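Local coordinates for protein C-domain type II peptide synthetase (Streptomyces globisporus, PDB 4ZNM) that belongs to the condensation-domain family of peptide synthetases, built as two lobes of the CoA-dependent acyltransferase type, at residues A[349-352]-A[357-360]. Sequence-based numbering, arbitrary orientation.
Sequences RLIP and LMAS
I351 reaches across to L357 and M358 where a 3-10 segment meets the loop that follows it in the chain. I351 lies at the C-terminal side of helix 347-350 in a condensation domain of the CoA-dependent acyltransferase fold, and the loop leads on to strand 366-373. The contact is purely apolar and mostly buried. I351 carries one side of it alone. From its CB, CG2 turns aside and the longer branch does the touching. CG1 stands anti to the backbone N (chi1 -179°), which sends this branch out to the loop. CG1 of I351 meets CE of M358 at 3.6 Å. CD1 of I351 lies 3.6 Å from CE of M358 and 3.9 Å from CB of L357. M358 is a selenomethionine, and its chain crosses that of I351 at about a right angle. It runs extended to SE, then bends at chi3 (-69°), which brings the methyl back to I351. L357 and M358 also touch F347 of the helix and I225 of another loop. L357 and L350 both rest on P315 of strand 312-319. To L357, I351 offers its terminal methyl, CD1, and the nearest leucine atom is CB, with CD2 only a little farther off.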
ATOM      1  N   ARG A 349       6.028  -6.098  17.879  1.00 35.52           N
ATOM      2  CA  ARG A 349       6.959  -6.078  19.011  1.00 40.31           C
ATOM      3  C   ARG A 349       6.970  -4.757  19.793  1.00 40.33           C
ATOM      4  O   ARG A 349       7.333  -4.715  20.968  1.00 43.68           O
ATOM      5  CB  ARG A 349       8.389  -6.368  18.517  1.00 40.92           C
ATOM      6  CG  ARG A 349       8.621  -7.823  18.097  1.00 53.42           C
ATOM      7  CD  ARG A 349       8.440  -8.811  19.258  1.00 62.30           C
ATOM      8  NE  ARG A 349       8.460 -10.203  18.800  1.00 66.34           N
ATOM      9  CZ  ARG A 349       9.553 -10.961  18.719  1.00 64.61           C
ATOM     10  NH1 ARG A 349       9.457 -12.216  18.285  1.00 64.29           N
ATOM     11  NH2 ARG A 349      10.742 -10.471  19.061  1.00 64.96           N
ATOM     12  N   LEU A 350       6.605  -3.674  19.128  1.00 36.28           N
ATOM     13  CA  LEU A 350       6.581  -2.374  19.775  1.00 31.09           C
ATOM     14  C   LEU A 350       5.322  -2.211  20.632  1.00 36.63           C
ATOM     15  O   LEU A 350       5.392  -1.710  21.731  1.00 33.50           O
ATOM     16  CB  LEU A 350       6.648  -1.264  18.734  1.00 30.76           C
ATOM     17  CG  LEU A 350       6.320   0.159  19.201  1.00 29.60           C
ATOM     18  CD1 LEU A 350       7.215   0.520  20.367  1.00 40.03           C
ATOM     19  CD2 LEU A 350       6.474   1.177  18.094  1.00 40.07           C
ATOM     20  N   ILE A 351       4.167  -2.626  20.129  1.00 28.15           N
ATOM     21  CA  ILE A 351       2.909  -2.239  20.753  1.00 30.35           C
ATOM     22  C   ILE A 351       2.768  -2.759  22.204  1.00 30.89           C
ATOM     23  O   ILE A 351       2.196  -2.074  23.039  1.00 34.89           O
ATOM     24  CB  ILE A 351       1.710  -2.672  19.881  1.00 28.63           C
ATOM     25  CG1 ILE A 351       0.408  -2.237  20.524  1.00 36.42           C
ATOM     26  CG2 ILE A 351       1.702  -4.159  19.627  1.00 30.14           C
ATOM     27  CD1 ILE A 351       0.165  -0.777  20.436  1.00 32.83           C
ATOM     28  N   PRO A 352       3.315  -3.942  22.524  1.00 35.38           N
ATOM     29  CA  PRO A 352       3.159  -4.353  23.926  1.00 37.06           C
ATOM     30  C   PRO A 352       3.896  -3.415  24.887  1.00 41.11           C
ATOM     31  O   PRO A 352       3.569  -3.397  26.065  1.00 41.42           O
ATOM     32  CB  PRO A 352       3.775  -5.766  23.962  1.00 37.17           C
ATOM     33  CG  PRO A 352       3.908  -6.182  22.531  1.00 38.83           C
ATOM     34  CD  PRO A 352       4.132  -4.902  21.773  1.00 36.90           C
ATOM     35  N   LEU A 357      -1.708   2.639  23.065  1.00 31.34           N
ATOM     36  CA  LEU A 357      -1.564   3.452  21.863  1.00 28.59           C
ATOM     37  C   LEU A 357      -2.791   3.408  20.933  1.00 33.65           C
ATOM     38  O   LEU A 357      -3.124   4.411  20.284  1.00 30.98           O
ATOM     39  CB  LEU A 357      -0.326   3.010  21.074  1.00 30.18           C
ATOM     40  CG  LEU A 357       0.028   3.892  19.868  1.00 30.20           C
ATOM     41  CD1 LEU A 357       0.491   5.281  20.350  1.00 31.69           C
ATOM     42  CD2 LEU A 357       1.085   3.230  19.021  1.00 25.24           C
HETATM   43  N   MSE A 358      -3.454   2.255  20.840  1.00 30.06           N
HETATM   44  CA  MSE A 358      -4.515   2.119  19.852  1.00 31.34           C
HETATM   45  C   MSE A 358      -5.897   2.178  20.467  1.00 35.33           C
HETATM   46  O   MSE A 358      -6.863   1.770  19.833  1.00 39.67           O
HETATM   47  CB  MSE A 358      -4.392   0.796  19.097  1.00 37.91           C
HETATM   48  CG  MSE A 358      -3.163   0.626  18.204  1.00 46.18           C
HETATM   49 SE   MSE A 358      -3.247  -1.158  17.437  0.62 47.15          SE
HETATM   50  CE  MSE A 358      -2.925  -2.089  19.132  1.00 65.35           C
ATOM     51  N   ALA A 359      -6.020   2.665  21.689  1.00 32.19           N
ATOM     52  CA  ALA A 359      -7.327   2.612  22.368  1.00 47.23           C
ATOM     53  C   ALA A 359      -8.495   3.306  21.622  1.00 60.88           C
ATOM     54  O   ALA A 359      -9.613   3.292  22.118  1.00 66.70           O
ATOM     55  CB  ALA A 359      -7.201   3.188  23.738  1.00 49.90           C
ATOM     56  N   SER A 360      -8.218   3.895  20.455  0.51 55.96           N
ATOM     57  CA  SER A 360      -9.264   4.451  19.586  0.51 47.29           C
ATOM     58  C   SER A 360      -9.349   3.732  18.226  0.51 39.98           C
ATOM     59  O   SER A 360      -9.809   4.287  17.219  0.51 32.20           O
ATOM     60  CB  SER A 360      -9.041   5.944  19.376  0.51 40.51           C
ATOM     61  OG  SER A 360      -9.768   6.668  20.352  0.51 42.88           O
TER